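Local structure of MutT related protein (Methanosarcina mazei, 3GRN) at residues A[34-40]-A[121-126]. The protein is a MutT-related member of the Nudix family and probably acts as a hydrolase. Sequence-based numbering, arbitrary orientation. Where two conformers were deposited one is given.
Sequences NAGKWDL and TLPAYF
The Phe126 ring lies between Leu40, whose CG sits over one face near the rim, and Tyr125, whose CE1 is 3.5 Å above the ring plane on the opposite face, offset toward the rim. Leu40 CD1 meets Phe126 CE1 at 4.0 Å. In the conformer described, Asp39 OD1 stands at the ring edge, but its closeness is doubtful; the firm polar contact of this carboxylate is the salt bridge of OD2 to Arg27. The Tyr125 ring carries Pro123 CB on one face, and at its edge Asn34 ND2 lies 3.0 Å from Tyr125 OH. With CG wedged between backbone N and carbonyl carbon (chi1 51°), Tyr125 reaches back toward the Asn34–Lys37 type II turn. Farther along, Thr121 O lies in the plane of the Trp38 indole at its edge and accepts a weak hydrogen bond from Trp38 N (3.4 Å, 143°), while Pro123 CD packs 3.2 Å from Trp38 O and Leu122 CD1 4.1 Å from Trp38 CB. An alanine in place of Phe126 would probably open a gap between Leu40 and the Tyr125 ring. Leu40, Phe126 and Leu122 thus give an apolar join between strand 38-44 and the start of helix 124-137 in the Nudix fold.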
loop_
_atom_site.group_PDB
_atom_site.type_symbol
_atom_site.label_atom_id
_atom_site.label_comp_id
_atom_site.label_asym_id
_atom_site.label_seq_id
_atom_site.Cartn_x
_atom_site.Cartn_y
_atom_site.Cartn_z
ATOM N N ASN A 34 4.280 -13.010 2.828
ATOM C CA ASN A 34 3.117 -13.636 3.514
ATOM C C ASN A 34 1.805 -13.612 2.733
ATOM O O ASN A 34 0.735 -13.369 3.308
ATOM C CB ASN A 34 2.870 -12.982 4.889
ATOM C CG ASN A 34 3.660 -13.620 6.008
ATOM O OD1 ASN A 34 3.790 -14.846 6.093
ATOM N ND2 ASN A 34 4.166 -12.783 6.904
ATOM N N ALA A 35 1.889 -13.872 1.430
ATOM C CA ALA A 35 0.722 -13.839 0.552
ATOM C C ALA A 35 -0.343 -14.837 1.023
ATOM O O ALA A 35 -0.030 -15.963 1.364
ATOM C CB ALA A 35 1.155 -14.135 -0.869
ATOM N N GLY A 36 -1.588 -14.392 1.119
ATOM C CA GLY A 36 -2.673 -15.289 1.523
ATOM C C GLY A 36 -2.900 -15.567 2.990
ATOM O O GLY A 36 -3.887 -16.217 3.326
ATOM N N LYS A 37 -2.007 -15.092 3.870
ATOM C CA LYS A 37 -2.107 -15.410 5.306
ATOM C C LYS A 37 -2.898 -14.355 6.112
ATOM O O LYS A 37 -2.985 -13.202 5.694
ATOM C CB LYS A 37 -0.710 -15.607 5.909
ATOM C CG LYS A 37 0.071 -16.790 5.317
ATOM C CD LYS A 37 1.185 -17.266 6.250
ATOM C CE LYS A 37 1.838 -18.571 5.759
ATOM N NZ LYS A 37 2.560 -18.446 4.441
ATOM N N TRP A 38 -3.459 -14.760 7.252
ATOM C CA TRP A 38 -4.088 -13.824 8.213
ATOM C C TRP A 38 -3.050 -12.884 8.887
ATOM O O TRP A 38 -1.907 -13.276 9.088
ATOM C CB TRP A 38 -4.918 -14.583 9.251
ATOM C CG TRP A 38 -6.107 -15.223 8.633
ATOM C CD1 TRP A 38 -6.187 -16.495 8.120
ATOM C CD2 TRP A 38 -7.380 -14.615 8.398
ATOM N NE1 TRP A 38 -7.441 -16.718 7.600
ATOM C CE2 TRP A 38 -8.194 -15.581 7.756
ATOM C CE3 TRP A 38 -7.922 -13.349 8.671
ATOM C CZ2 TRP A 38 -9.517 -15.321 7.390
ATOM C CZ3 TRP A 38 -9.237 -13.095 8.307
ATOM C CH2 TRP A 38 -10.017 -14.077 7.673
ATOM N N ASP A 39 -3.464 -11.645 9.198
ATOM C CA ASP A 39 -2.585 -10.580 9.670
ATOM C C ASP A 39 -3.389 -9.616 10.566
ATOM O O ASP A 39 -4.621 -9.651 10.571
ATOM C CB ASP A 39 -2.022 -9.835 8.444
ATOM C CG ASP A 39 -0.654 -9.210 8.693
ATOM O OD1 ASP A 39 -0.257 -9.056 9.858
ATOM O OD2 ASP A 39 0.040 -8.859 7.713
ATOM N N LEU A 40 -2.704 -8.740 11.290
ATOM C CA LEU A 40 -3.368 -7.645 11.980
ATOM C C LEU A 40 -3.317 -6.458 11.038
ATOM O O LEU A 40 -2.408 -6.394 10.172
ATOM C CB LEU A 40 -2.645 -7.284 13.281
ATOM C CG LEU A 40 -2.699 -8.238 14.474
ATOM C CD1 LEU A 40 -1.865 -7.682 15.609
ATOM C CD2 LEU A 40 -4.140 -8.391 14.953
ATOM N N THR A 121 -4.014 -20.561 10.829
ATOM C CA THR A 121 -3.569 -19.709 9.724
ATOM C C THR A 121 -3.212 -18.266 10.142
ATOM O O THR A 121 -2.992 -17.400 9.284
ATOM C CB THR A 121 -4.566 -19.746 8.527
ATOM O OG1 THR A 121 -5.915 -19.742 9.014
ATOM C CG2 THR A 121 -4.336 -21.000 7.678
ATOM N N LEU A 122 -3.161 -18.024 11.455
ATOM C CA LEU A 122 -2.496 -16.845 12.010
ATOM C C LEU A 122 -1.061 -17.245 12.362
ATOM O O LEU A 122 -0.859 -18.156 13.169
ATOM C CB LEU A 122 -3.221 -16.332 13.254
ATOM C CG LEU A 122 -2.806 -14.956 13.792
ATOM C CD1 LEU A 122 -3.445 -13.802 13.004
ATOM C CD2 LEU A 122 -3.123 -14.824 15.269
ATOM N N PRO A 123 -0.066 -16.563 11.756
ATOM C CA PRO A 123 1.357 -16.883 11.858
ATOM C C PRO A 123 1.847 -16.985 13.279
ATOM O O PRO A 123 1.354 -16.273 14.159
ATOM C CB PRO A 123 2.026 -15.699 11.171
ATOM C CG PRO A 123 1.019 -15.214 10.217
ATOM C CD PRO A 123 -0.288 -15.388 10.894
ATOM N N ALA A 124 2.846 -17.849 13.489
ATOM C CA ALA A 124 3.282 -18.219 14.846
ATOM C C ALA A 124 3.654 -17.037 15.724
ATOM O O ALA A 124 3.305 -17.009 16.899
ATOM C CB ALA A 124 4.430 -19.232 14.787
ATOM N N TYR A 125 4.293 -16.033 15.130
ATOM C CA TYR A 125 4.693 -14.844 15.883
ATOM C C TYR A 125 3.502 -14.041 16.423
ATOM O O TYR A 125 3.600 -13.460 17.508
ATOM C CB TYR A 125 5.663 -13.958 15.085
ATOM C CG TYR A 125 5.210 -13.603 13.693
ATOM C CD1 TYR A 125 4.362 -12.530 13.476
ATOM C CD2 TYR A 125 5.627 -14.346 12.590
ATOM C CE1 TYR A 125 3.937 -12.206 12.204
ATOM C CE2 TYR A 125 5.226 -14.023 11.316
ATOM C CZ TYR A 125 4.358 -12.950 11.127
ATOM O OH TYR A 125 3.925 -12.593 9.865
ATOM N N PHE A 126 2.396 -14.010 15.670
ATOM C CA PHE A 126 1.184 -13.347 16.154
ATOM C C PHE A 126 0.496 -14.178 17.240
ATOM O O PHE A 126 0.044 -13.627 18.240
ATOM C CB PHE A 126 0.208 -13.045 15.022
ATOM C CG PHE A 126 0.571 -11.831 14.199
ATOM C CD1 PHE A 126 1.000 -10.656 14.806
ATOM C CD2 PHE A 126 0.412 -11.853 12.814
ATOM C CE1 PHE A 126 1.314 -9.527 14.043
ATOM C CE2 PHE A 126 0.720 -10.727 12.044
ATOM C CZ PHE A 126 1.174 -9.567 12.664
#